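Local coordinates for capsule biosynthesis protein CapD proenzyme (Bacillus anthracis, PDB 3G9K) that cleaves the poly-gamma-D-glutamate capsule as a transpeptidase and joins it by an amide bond to meso-diaminopimelic acid of the peptidoglycan, at residues A[47-52]-A[106-111]; A[51-56]-A[180-185]; A[197-202]-A[211-216]. All coordinates share one frame; numbering follows the deposited sequence.

Interaction 1: residues A[47-52]-A[106-111]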
ATOM      1  N   ALA A  47     -14.237   7.792   4.615  1.00 18.97           N
ATOM      2  CA  ALA A  47     -13.709   6.638   5.324  1.00 18.23           C
ATOM      3  C   ALA A  47     -12.215   6.411   5.053  1.00 17.39           C
ATOM      4  O   ALA A  47     -11.494   6.002   5.938  1.00 17.78           O
ATOM      5  CB  ALA A  47     -14.504   5.375   4.974  1.00 17.51           C
ATOM      6  N   ALA A  48     -11.769   6.629   3.824  1.00 16.05           N
ATOM      7  CA  ALA A  48     -10.356   6.423   3.466  1.00 16.08           C
ATOM      8  C   ALA A  48      -9.427   7.421   4.205  1.00 15.67           C
ATOM      9  O   ALA A  48      -8.319   7.083   4.609  1.00 13.78           O
ATOM     10  CB  ALA A  48     -10.175   6.572   1.927  1.00 15.22           C
ATOM     11  N   ILE A  49      -9.911   8.640   4.418  1.00 16.27           N
ATOM     12  CA  ILE A  49      -9.142   9.647   5.133  1.00 16.29           C
ATOM     13  C   ILE A  49      -9.042   9.246   6.584  1.00 16.53           C
ATOM     14  O   ILE A  49      -7.956   9.318   7.212  1.00 17.49           O
ATOM     15  CB  ILE A  49      -9.787  11.058   5.025  1.00 17.32           C
ATOM     16  CG1 ILE A  49      -9.654  11.566   3.594  1.00 16.77           C
ATOM     17  CG2 ILE A  49      -9.180  11.994   6.067  1.00 16.69           C
ATOM     18  CD1 ILE A  49     -10.541  12.793   3.199  1.00 16.24           C
ATOM     19  N   VAL A  50     -10.165   8.828   7.133  1.00 16.40           N
ATOM     20  CA  VAL A  50     -10.196   8.334   8.523  1.00 15.31           C
ATOM     21  C   VAL A  50      -9.247   7.127   8.699  1.00 14.92           C
ATOM     22  O   VAL A  50      -8.427   7.089   9.607  1.00 16.47           O
ATOM     23  CB  VAL A  50     -11.613   7.930   8.906  1.00 16.25           C
ATOM     24  CG1 VAL A  50     -11.596   7.186  10.180  1.00 16.84           C
ATOM     25  CG2 VAL A  50     -12.517   9.192   8.998  1.00 17.72           C
ATOM     26  N   VAL A  51      -9.398   6.137   7.838  1.00 14.82           N
ATOM     27  CA  VAL A  51      -8.556   4.949   7.818  1.00 14.58           C
ATOM     28  C   VAL A  51      -7.084   5.317   7.659  1.00 14.29           C
ATOM     29  O   VAL A  51      -6.238   4.744   8.332  1.00 15.20           O
ATOM     30  CB  VAL A  51      -8.984   3.932   6.719  1.00 13.58           C
ATOM     31  CG1 VAL A  51      -7.922   2.838   6.529  1.00 11.67           C
ATOM     32  CG2 VAL A  51     -10.361   3.272   7.052  1.00 13.55           C
ATOM     33  N   SER A  52      -6.770   6.222   6.739  1.00 15.05           N
ATOM     34  CA  SER A  52      -5.332   6.565   6.507  1.00 15.19           C
ATOM     35  C   SER A  52      -4.698   7.163   7.748  1.00 15.22           C
ATOM     36  O   SER A  52      -3.627   6.739   8.191  1.00 15.36           O
ATOM     37  CB  SER A  52      -5.146   7.508   5.350  1.00 14.69           C
ATOM     38  OG  SER A  52      -5.514   6.868   4.168  1.00 15.92           O
ATOM     39  N   ALA A 106      -0.893  16.802   3.086  1.00 16.86           N
ATOM     40  CA  ALA A 106      -1.329  17.501   1.853  1.00 16.25           C
ATOM     41  C   ALA A 106      -2.246  16.648   0.955  1.00 16.25           C
ATOM     42  O   ALA A 106      -3.256  17.158   0.417  1.00 15.84           O
ATOM     43  CB  ALA A 106      -0.143  17.989   1.053  1.00 16.13           C
ATOM     44  N   GLY A 107      -1.934  15.358   0.819  1.00 16.54           N
ATOM     45  CA  GLY A 107      -2.774  14.420   0.088  1.00 16.63           C
ATOM     46  C   GLY A 107      -4.171  14.309   0.631  1.00 16.90           C
ATOM     47  O   GLY A 107      -5.137  14.447  -0.106  1.00 18.80           O
HETATM   48  N   MSE A 108      -4.243  14.039   1.937  1.00 20.68           N
HETATM   49  CA  MSE A 108      -5.529  13.881   2.611  1.00 20.15           C
HETATM   50  C   MSE A 108      -6.359  15.162   2.529  1.00 21.00           C
HETATM   51  O   MSE A 108      -7.576  15.102   2.274  1.00 19.80           O
HETATM   52  CB  MSE A 108      -5.329  13.467   4.076  1.00 19.58           C
HETATM   53  CG  MSE A 108      -4.674  12.085   4.277  1.00 18.36           C
HETATM   54 SE   MSE A 108      -5.604  10.639   3.361  0.50 11.42          SE
HETATM   55  CE  MSE A 108      -4.239   9.988   2.187  1.00 21.66           C
ATOM     56  N   GLU A 109      -5.713  16.336   2.702  1.00 17.41           N
ATOM     57  CA  GLU A 109      -6.463  17.583   2.597  1.00 18.37           C
ATOM     58  C   GLU A 109      -6.980  17.831   1.184  1.00 19.22           C
ATOM     59  O   GLU A 109      -8.123  18.266   1.023  1.00 19.55           O
ATOM     60  CB  GLU A 109      -5.657  18.789   3.048  1.00 18.80           C
ATOM     61  CG  GLU A 109      -6.462  20.106   2.953  1.00 18.39           C
ATOM     62  CD  GLU A 109      -5.796  21.201   3.725  1.00 18.84           C
ATOM     63  OE1 GLU A 109      -5.831  21.152   4.969  1.00 21.88           O
ATOM     64  OE2 GLU A 109      -5.211  22.074   3.083  1.00 22.18           O
ATOM     65  N   TYR A 110      -6.142  17.595   0.179  1.00 21.17           N
ATOM     66  CA  TYR A 110      -6.528  17.699  -1.231  1.00 20.52           C
ATOM     67  C   TYR A 110      -7.676  16.755  -1.611  1.00 20.38           C
ATOM     68  O   TYR A 110      -8.628  17.127  -2.297  1.00 19.88           O
ATOM     69  CB  TYR A 110      -5.342  17.412  -2.150  1.00 23.84           C
ATOM     70  CG  TYR A 110      -5.681  17.620  -3.614  1.00 24.19           C
ATOM     71  CD1 TYR A 110      -6.419  16.668  -4.323  1.00 28.54           C
ATOM     72  CD2 TYR A 110      -5.306  18.800  -4.280  1.00 26.97           C
ATOM     73  CE1 TYR A 110      -6.772  16.881  -5.634  1.00 28.62           C
ATOM     74  CE2 TYR A 110      -5.653  19.013  -5.611  1.00 28.24           C
ATOM     75  CZ  TYR A 110      -6.380  18.057  -6.265  1.00 28.29           C
ATOM     76  OH  TYR A 110      -6.736  18.264  -7.577  1.00 30.49           O
ATOM     77  N   ILE A 111      -7.552  15.513  -1.166  1.00 19.27           N
ATOM     78  CA  ILE A 111      -8.583  14.498  -1.342  1.00 19.58           C
ATOM     79  C   ILE A 111      -9.864  14.935  -0.684  1.00 19.95           C
ATOM     80  O   ILE A 111     -10.920  14.875  -1.271  1.00 19.53           O
ATOM     81  CB  ILE A 111      -8.111  13.134  -0.757  1.00 20.11           C
ATOM     82  CG1 ILE A 111      -7.000  12.591  -1.679  1.00 19.26           C
ATOM     83  CG2 ILE A 111      -9.320  12.131  -0.592  1.00 17.97           C
ATOM     84  CD1 ILE A 111      -6.110  11.398  -1.117  1.00 16.84           C
TER

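Interaction 2: residues A[51-56]-A[180-185]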
ATOM      1  N   VAL A  51      -9.398   6.137   7.838  1.00 14.82           N
ATOM      2  CA  VAL A  51      -8.556   4.949   7.818  1.00 14.58           C
ATOM      3  C   VAL A  51      -7.084   5.317   7.659  1.00 14.29           C
ATOM      4  O   VAL A  51      -6.238   4.744   8.332  1.00 15.20           O
ATOM      5  CB  VAL A  51      -8.984   3.932   6.719  1.00 13.58           C
ATOM      6  CG1 VAL A  51      -7.922   2.838   6.529  1.00 11.67           C
ATOM      7  CG2 VAL A  51     -10.361   3.272   7.052  1.00 13.55           C
ATOM      8  N   SER A  52      -6.770   6.222   6.739  1.00 15.05           N
ATOM      9  CA  SER A  52      -5.332   6.565   6.507  1.00 15.19           C
ATOM     10  C   SER A  52      -4.698   7.163   7.748  1.00 15.22           C
ATOM     11  O   SER A  52      -3.627   6.739   8.191  1.00 15.36           O
ATOM     12  CB  SER A  52      -5.146   7.508   5.350  1.00 14.69           C
ATOM     13  OG  SER A  52      -5.514   6.868   4.168  1.00 15.92           O
ATOM     14  N   TYR A  53      -5.386   8.112   8.354  1.00 15.50           N
ATOM     15  CA  TYR A  53      -4.900   8.681   9.615  1.00 15.54           C
ATOM     16  C   TYR A  53      -4.818   7.691  10.833  1.00 15.59           C
ATOM     17  O   TYR A  53      -3.891   7.744  11.638  1.00 14.62           O
ATOM     18  CB  TYR A  53      -5.721   9.937   9.941  1.00 15.33           C
ATOM     19  CG  TYR A  53      -5.172  11.236   9.394  1.00 15.92           C
ATOM     20  CD1 TYR A  53      -5.759  11.872   8.319  1.00 15.32           C
ATOM     21  CD2 TYR A  53      -4.098  11.857  10.011  1.00 16.11           C
ATOM     22  CE1 TYR A  53      -5.261  13.136   7.849  1.00 16.99           C
ATOM     23  CE2 TYR A  53      -3.612  13.044   9.561  1.00 17.21           C
ATOM     24  CZ  TYR A  53      -4.192  13.688   8.473  1.00 15.60           C
ATOM     25  OH  TYR A  53      -3.646  14.864   8.071  1.00 15.85           O
ATOM     26  N   VAL A  54      -5.792   6.801  10.990  1.00 15.80           N
ATOM     27  CA  VAL A  54      -5.772   5.780  12.042  1.00 15.18           C
ATOM     28  C   VAL A  54      -4.556   4.828  11.910  1.00 15.18           C
ATOM     29  O   VAL A  54      -3.853   4.568  12.885  1.00 16.31           O
ATOM     30  CB  VAL A  54      -7.122   4.986  12.056  1.00 14.54           C
ATOM     31  CG1 VAL A  54      -6.983   3.683  12.826  1.00 15.14           C
ATOM     32  CG2 VAL A  54      -8.247   5.901  12.591  1.00 17.75           C
ATOM     33  N   LEU A  55      -4.285   4.400  10.688  1.00 14.28           N
ATOM     34  CA  LEU A  55      -3.173   3.532  10.327  1.00 14.46           C
ATOM     35  C   LEU A  55      -1.867   4.230  10.678  1.00 14.32           C
ATOM     36  O   LEU A  55      -0.959   3.590  11.231  1.00 15.57           O
ATOM     37  CB  LEU A  55      -3.233   3.136   8.845  1.00 14.14           C
ATOM     38  CG  LEU A  55      -4.267   2.050   8.510  1.00 14.68           C
ATOM     39  CD1 LEU A  55      -4.361   1.969   7.008  1.00 15.55           C
ATOM     40  CD2 LEU A  55      -3.930   0.708   9.160  1.00 17.17           C
ATOM     41  N   GLY A  56      -1.782   5.539  10.447  1.00 14.03           N
ATOM     42  CA  GLY A  56      -0.579   6.318  10.824  1.00 14.66           C
ATOM     43  C   GLY A  56      -0.343   6.311  12.314  1.00 16.36           C
ATOM     44  O   GLY A  56       0.791   6.472  12.821  1.00 18.35           O
ATOM     45  N   ARG A 180      -0.759  16.064  19.811  1.00 20.11           N
ATOM     46  CA  ARG A 180      -0.545  17.492  19.645  1.00 19.57           C
ATOM     47  C   ARG A 180      -0.438  17.879  18.187  1.00 18.55           C
ATOM     48  O   ARG A 180      -1.118  18.821  17.745  1.00 17.68           O
ATOM     49  CB  ARG A 180       0.709  17.940  20.400  1.00 19.91           C
ATOM     50  CG  ARG A 180       0.887  19.449  20.445  1.00 20.78           C
ATOM     51  CD  ARG A 180       2.089  19.819  21.331  1.00 23.99           C
ATOM     52  NE  ARG A 180       1.981  19.151  22.632  1.00 28.68           N
ATOM     53  CZ  ARG A 180       2.801  18.206  23.101  1.00 30.30           C
ATOM     54  NH1 ARG A 180       3.855  17.779  22.420  1.00 31.46           N
ATOM     55  NH2 ARG A 180       2.558  17.681  24.294  1.00 31.11           N
ATOM     56  N   THR A 181       0.403  17.164  17.427  1.00 17.67           N
ATOM     57  CA  THR A 181       0.574  17.461  16.016  1.00 17.02           C
ATOM     58  C   THR A 181      -0.733  17.301  15.271  1.00 17.23           C
ATOM     59  O   THR A 181      -1.104  18.157  14.464  1.00 16.07           O
ATOM     60  CB  THR A 181       1.694  16.591  15.368  1.00 16.59           C
ATOM     61  OG1 THR A 181       2.923  16.807  16.087  1.00 18.14           O
ATOM     62  CG2 THR A 181       1.902  16.889  13.800  1.00 15.79           C
ATOM     63  N   LEU A 182      -1.402  16.177  15.498  1.00 16.74           N
ATOM     64  CA  LEU A 182      -2.667  15.902  14.812  1.00 17.07           C
ATOM     65  C   LEU A 182      -3.744  16.974  15.193  1.00 17.54           C
ATOM     66  O   LEU A 182      -4.496  17.421  14.346  1.00 16.91           O
ATOM     67  CB  LEU A 182      -3.156  14.485  15.128  1.00 17.16           C
ATOM     68  CG  LEU A 182      -2.318  13.310  14.630  1.00 15.61           C
ATOM     69  CD1 LEU A 182      -2.927  11.993  15.014  1.00 16.37           C
ATOM     70  CD2 LEU A 182      -2.135  13.336  13.059  1.00 14.21           C
ATOM     71  N   LYS A 183      -3.789  17.379  16.450  1.00 18.43           N
ATOM     72  CA  LYS A 183      -4.717  18.441  16.849  1.00 18.84           C
ATOM     73  C   LYS A 183      -4.389  19.762  16.154  1.00 20.02           C
ATOM     74  O   LYS A 183      -5.296  20.499  15.764  1.00 20.02           O
ATOM     75  CB  LYS A 183      -4.726  18.577  18.380  1.00 19.47           C
ATOM     76  CG  LYS A 183      -5.496  17.441  19.032  1.00 19.73           C
ATOM     77  CD  LYS A 183      -5.248  17.356  20.540  1.00 21.45           C
ATOM     78  CE  LYS A 183      -6.382  16.678  21.224  1.00 25.88           C
ATOM     79  NZ  LYS A 183      -6.328  16.912  22.711  1.00 29.16           N
ATOM     80  N   LYS A 184      -3.093  20.042  15.915  1.00 20.26           N
ATOM     81  CA  LYS A 184      -2.693  21.263  15.192  1.00 20.31           C
ATOM     82  C   LYS A 184      -3.154  21.230  13.753  1.00 19.98           C
ATOM     83  O   LYS A 184      -3.630  22.216  13.219  1.00 19.07           O
ATOM     84  CB  LYS A 184      -1.164  21.458  15.230  1.00 21.10           C
ATOM     85  CG  LYS A 184      -0.718  22.929  14.993  1.00 21.19           C
ATOM     86  CD  LYS A 184       0.769  23.078  15.293  1.00 22.23           C
ATOM     87  CE  LYS A 184       1.237  24.526  15.391  1.00 23.79           C
ATOM     88  NZ  LYS A 184       1.205  25.308  14.158  1.00 23.42           N
ATOM     89  N   ILE A 185      -2.983  20.083  13.123  1.00 19.07           N
ATOM     90  CA  ILE A 185      -3.480  19.864  11.768  1.00 17.91           C
ATOM     91  C   ILE A 185      -5.034  19.964  11.767  1.00 17.53           C
ATOM     92  O   ILE A 185      -5.629  20.513  10.836  1.00 17.63           O
ATOM     93  CB  ILE A 185      -3.029  18.480  11.256  1.00 18.90           C
ATOM     94  CG1 ILE A 185      -1.527  18.437  11.010  1.00 17.64           C
ATOM     95  CG2 ILE A 185      -3.798  18.066  10.008  1.00 17.09           C
ATOM     96  CD1 ILE A 185      -0.971  17.038  10.818  1.00 16.98           C
TER

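Interaction 3: residues A[197-202]-A[211-216]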
ATOM      1  N   GLY A 197       5.547  25.677  13.829  1.00 17.83           N
ATOM      2  CA  GLY A 197       6.402  24.856  14.650  1.00 18.10           C
ATOM      3  C   GLY A 197       6.658  23.449  14.132  1.00 18.13           C
ATOM      4  O   GLY A 197       7.781  22.937  14.274  1.00 17.29           O
ATOM      5  N   VAL A 198       5.656  22.807  13.517  1.00 16.34           N
ATOM      6  CA  VAL A 198       5.844  21.463  13.076  1.00 16.54           C
ATOM      7  C   VAL A 198       6.853  21.470  11.939  1.00 17.22           C
ATOM      8  O   VAL A 198       7.757  20.637  11.924  1.00 16.72           O
ATOM      9  CB  VAL A 198       4.552  20.775  12.609  1.00 17.02           C
ATOM     10  CG1 VAL A 198       4.881  19.396  11.936  1.00 16.62           C
ATOM     11  CG2 VAL A 198       3.629  20.566  13.808  1.00 14.57           C
ATOM     12  N   ALA A 199       6.656  22.395  10.998  1.00 16.56           N
ATOM     13  CA  ALA A 199       7.575  22.601   9.890  1.00 16.93           C
ATOM     14  C   ALA A 199       8.971  22.911  10.374  1.00 17.50           C
ATOM     15  O   ALA A 199       9.956  22.368   9.851  1.00 16.52           O
ATOM     16  CB  ALA A 199       7.081  23.695   8.959  1.00 17.21           C
ATOM     17  N   ARG A 200       9.068  23.713  11.434  1.00 18.44           N
ATOM     18  CA  ARG A 200      10.362  23.961  12.028  1.00 19.29           C
ATOM     19  C   ARG A 200      10.993  22.659  12.565  1.00 19.22           C
ATOM     20  O   ARG A 200      12.195  22.445  12.360  1.00 19.16           O
ATOM     21  CB  ARG A 200      10.283  25.055  13.107  1.00 20.05           C
ATOM     22  CG  ARG A 200      10.127  26.463  12.530  1.00 21.41           C
ATOM     23  CD  ARG A 200      10.290  27.548  13.571  1.00 22.47           C
ATOM     24  NE  ARG A 200       9.253  27.551  14.613  1.00 27.01           N
ATOM     25  CZ  ARG A 200       8.038  28.103  14.495  1.00 25.84           C
ATOM     26  NH1 ARG A 200       7.645  28.680  13.355  1.00 29.26           N
ATOM     27  NH2 ARG A 200       7.199  28.056  15.528  1.00 29.11           N
ATOM     28  N   ALA A 201      10.206  21.823  13.262  1.00 19.15           N
ATOM     29  CA  ALA A 201      10.687  20.534  13.777  1.00 18.81           C
ATOM     30  C   ALA A 201      11.193  19.617  12.660  1.00 18.08           C
ATOM     31  O   ALA A 201      12.260  18.988  12.813  1.00 17.68           O
ATOM     32  CB  ALA A 201       9.585  19.811  14.565  1.00 20.06           C
ATOM     33  N   ILE A 202      10.428  19.524  11.579  1.00 16.84           N
ATOM     34  CA  ILE A 202      10.822  18.723  10.408  1.00 17.39           C
ATOM     35  C   ILE A 202      12.097  19.255   9.782  1.00 18.01           C
ATOM     36  O   ILE A 202      12.990  18.483   9.344  1.00 16.88           O
ATOM     37  CB  ILE A 202       9.728  18.704   9.328  1.00 16.34           C
ATOM     38  CG1 ILE A 202       8.440  18.047   9.853  1.00 15.59           C
ATOM     39  CG2 ILE A 202      10.203  17.949   8.049  1.00 16.90           C
ATOM     40  CD1 ILE A 202       7.208  18.336   8.943  1.00 16.69           C
ATOM     41  N   GLU A 211      11.234  26.402   3.038  1.00 18.21           N
ATOM     42  CA  GLU A 211      10.770  26.621   1.686  1.00 18.28           C
ATOM     43  C   GLU A 211      10.349  25.304   0.971  1.00 17.82           C
ATOM     44  O   GLU A 211       9.329  25.263   0.294  1.00 18.27           O
ATOM     45  CB  GLU A 211      11.868  27.326   0.838  1.00 19.39           C
ATOM     46  CG  GLU A 211      12.136  28.831   1.178  1.00 19.96           C
ATOM     47  CD  GLU A 211      12.830  29.094   2.508  1.00 23.44           C
ATOM     48  OE1 GLU A 211      13.446  28.170   3.071  1.00 22.89           O
ATOM     49  OE2 GLU A 211      12.806  30.276   2.986  1.00 23.38           O
ATOM     50  N   ASP A 212      11.169  24.254   1.069  1.00 17.46           N
ATOM     51  CA  ASP A 212      10.838  22.978   0.423  1.00 17.62           C
ATOM     52  C   ASP A 212       9.600  22.376   1.085  1.00 17.41           C
ATOM     53  O   ASP A 212       8.753  21.794   0.449  1.00 17.29           O
ATOM     54  CB  ASP A 212      11.968  21.959   0.565  1.00 17.57           C
ATOM     55  CG  ASP A 212      13.029  22.086  -0.498  1.00 21.20           C
ATOM     56  OD1 ASP A 212      12.734  22.651  -1.577  1.00 26.69           O
ATOM     57  OD2 ASP A 212      14.149  21.598  -0.238  1.00 22.17           O
ATOM     58  N   ILE A 213       9.514  22.478   2.398  1.00 23.65           N
ATOM     59  CA  ILE A 213       8.375  21.928   3.137  1.00 23.66           C
ATOM     60  C   ILE A 213       7.073  22.622   2.725  1.00 23.97           C
ATOM     61  O   ILE A 213       6.074  21.954   2.426  1.00 23.77           O
ATOM     62  CB  ILE A 213       8.620  21.996   4.653  1.00 23.43           C
ATOM     63  CG1 ILE A 213       9.800  21.074   5.018  1.00 23.44           C
ATOM     64  CG2 ILE A 213       7.346  21.600   5.434  1.00 25.02           C
ATOM     65  CD1 ILE A 213      10.398  21.312   6.389  1.00 22.78           C
ATOM     66  N   LYS A 214       7.095  23.919   2.645  1.00 18.62           N
ATOM     67  CA  LYS A 214       5.888  24.691   2.308  1.00 19.48           C
ATOM     68  C   LYS A 214       5.493  24.523   0.869  1.00 19.87           C
ATOM     69  O   LYS A 214       4.298  24.634   0.520  1.00 20.16           O
ATOM     70  CB  LYS A 214       6.143  26.200   2.582  1.00 20.75           C
ATOM     71  CG  LYS A 214       4.867  27.059   2.556  1.00 22.42           C
ATOM     72  CD  LYS A 214       5.102  28.521   2.916  1.00 23.51           C
ATOM     73  CE  LYS A 214       3.826  29.325   2.552  1.00 27.49           C
ATOM     74  NZ  LYS A 214       4.036  30.810   2.577  1.00 30.43           N
ATOM     75  N   GLY A 215       6.482  24.232   0.016  1.00 18.88           N
ATOM     76  CA  GLY A 215       6.261  24.157  -1.391  1.00 19.80           C
ATOM     77  C   GLY A 215       5.718  22.835  -1.886  1.00 20.21           C
ATOM     78  O   GLY A 215       5.566  22.651  -3.093  1.00 20.11           O
ATOM     79  N   TYR A 216       5.449  21.919  -0.974  1.00 19.74           N
ATOM     80  CA  TYR A 216       4.957  20.613  -1.353  1.00 20.77           C
ATOM     81  C   TYR A 216       3.637  20.746  -2.110  1.00 21.58           C
ATOM     82  O   TYR A 216       2.754  21.472  -1.679  1.00 22.34           O
ATOM     83  CB  TYR A 216       4.739  19.703  -0.137  1.00 19.48           C
ATOM     84  CG  TYR A 216       4.276  18.327  -0.634  1.00 18.37           C
ATOM     85  CD1 TYR A 216       2.929  18.026  -0.788  1.00 18.77           C
ATOM     86  CD2 TYR A 216       5.219  17.362  -1.035  1.00 19.08           C
ATOM     87  CE1 TYR A 216       2.511  16.788  -1.281  1.00 18.34           C
ATOM     88  CE2 TYR A 216       4.801  16.114  -1.537  1.00 16.98           C
ATOM     89  CZ  TYR A 216       3.461  15.844  -1.669  1.00 17.16           C
ATOM     90  OH  TYR A 216       3.041  14.642  -2.187  1.00 18.90           O
TER

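Interaction 1: residues A[47-52]-A[106-111]
Met108, present as selenomethionine, lays its selenium against Ser52, with SE 3.7 Å from Ser52 CB. Its terminal methyl touches the same residue, CE lying 3.9 Å from Ser52 OG, so the end of the bent chain rests alongside the serine. Two successive bends put it there: chi2 is -55° and chi3 120°, which turns the tip away from an extended course. The Ser52 hydroxyl is already engaged within its own helix, donating to Ala48 O over 2.8 Å. That carbonyl also accepts from Ser52 N, and the two donors reach it from opposite faces of its plane. The serine meets the selenium by van der Waals contact, and no hydrogen bond joins the two segments.

The second part of the contact is Ile49. Its CG1 lies 4.2 Å from Met108 SE, while CD1 runs on to within 4.0 Å of Ile111 CG2 and 3.9 Å of Met108 O. Ile49 passes both partners in the opposite sense, giving an alongside overlap. The axes of segments 47-52 and 106-111 come within 10.4 Å and run nearly antiparallel (163°).

Helices 44-58 and 104-115 thus form a buried antiparallel pair with interleaved side chains in this gamma-glutamyltransferase-family chain; Met120 and Leu123 of helix 120-133 also touch Ile49, Phe4 of the other polypeptide chain packs on Ser52, and helix 28-39 lies against Ala47 and Val50.

Interaction 2: residues A[51-56]-A[180-185]
Tyr53 offers the edge of its ring to Leu182: CE2 is 3.8 Å and CD2 3.9 Å from Leu182 CD2, which lies near the ring plane. The contact joins helices 44-58 and 176-188 within the larger of the two chains made from a single CapD precursor, a gamma-glutamyltransferase of the Ntn-hydrolase clan.

The two near-equal distances show one methyl straddling a side of the aromatic ring, against two neighbouring ring carbons. The side chains of Tyr53 and Leu182 overlap while pointing opposite ways, whereas Ile185 meets the tyrosine at a slant. The backbones remain well separated, the nearest CA atoms, Tyr53 CA and Leu182 CA, being 9.2 Å apart, so the long aromatic side chain does the bridging. Both aliphatic partners come from the same face of helix 176-188, as their three-residue spacing implies. All three touching residues are buried, and no hydrogen bond crosses between the segments.

In the next shell, Phe104 makes an edge-to-face ring contact with Tyr53, and Leu124 and Ala127 of helix 120-133 pack on it as well. The same helix reaches the other partners, through Ile128 at Leu182 and Leu124 at Ile185, so helix 120-133 touches all three residues of the contact. Further out on helix 176-188, Lys183 forms a salt bridge with Glu132, and the Thr181 hydroxyl hydrogen-bonds to the backbone oxygen of Ala31 of the other polypeptide chain. These polar links tie the helix to its surroundings at positions that do not touch Tyr53.

At the far end of the ring, Ile185 CG2, held anti to its own backbone nitrogen, lies 3.7 Å from Tyr53 OH, a methyl against the phenolic oxygen.

Interaction 3: residues A[197-202]-A[211-216]
Ile213 projects from its short helix toward helix 196-206 and divides its two branches between Ala199 and Ile202. The longer branch is nearly extended, with chi2 at 164°, and carries CD1 to 3.8 Å from Ile202 CG2 and 4.0 Å from Ile202 CB. The shorter branch lies on the other partner, Ile213 CG2 being 4.1 Å from Ala199 CB. Ile202 and Ile213 meet at a slant, so the CD1 methyl of Ile213 rests against the branching carbon and CG2 methyl of Ile202.

The Ile213 CD1 methyl also approaches the backbone, 3.6 Å from Ala199 O. The nearest CA atoms across the contact, Ala199 CA and Ile213 CA, are 6.8 Å apart, consistent with the small alanine side chain. Ala199 and Ile202, three positions apart, present themselves on the same side of their helix.

The contact packs two consecutive helices, 196-206 and 210-214, joined by a short turn and far from the centre of the chain. Phe193 packs on Ile202 and Tyr194 on Ile213, while Phe33 of the other polypeptide chain also touches Ile202. At the end of the second segment, the Tyr216 hydroxyl hydrogen-bonds to Arg85 O.

Chemically, the pairing itself is entirely apolar between side chains and contains no hydrogen bond, which implies that its hold rests on dispersion forces and the burial of Ala199, Ile202 and Ile213.

Overall arrangement
Interactions 1 and 2 share helix 44-58 and lie nearer the centre of the chain, their own centres about 10 Å apart; they meet where Met108 CG touches Tyr53 CE1 at 3.8 Å. Interaction 3 sits farther out, its centre about 21 Å from that of the chain, yet its touching residues are buried too. All three are van der Waals contacts without a hydrogen bond across, though polar atoms join in, and they differ in shape: a bent selenium-bearing chain in the first, an aromatic edge in the second, branched aliphatics in the third. Interactions 2 and 3 connect through Val198, packed on Thr181 and Lys184, and interactions 1 and 3 through Ala106 on Tyr216.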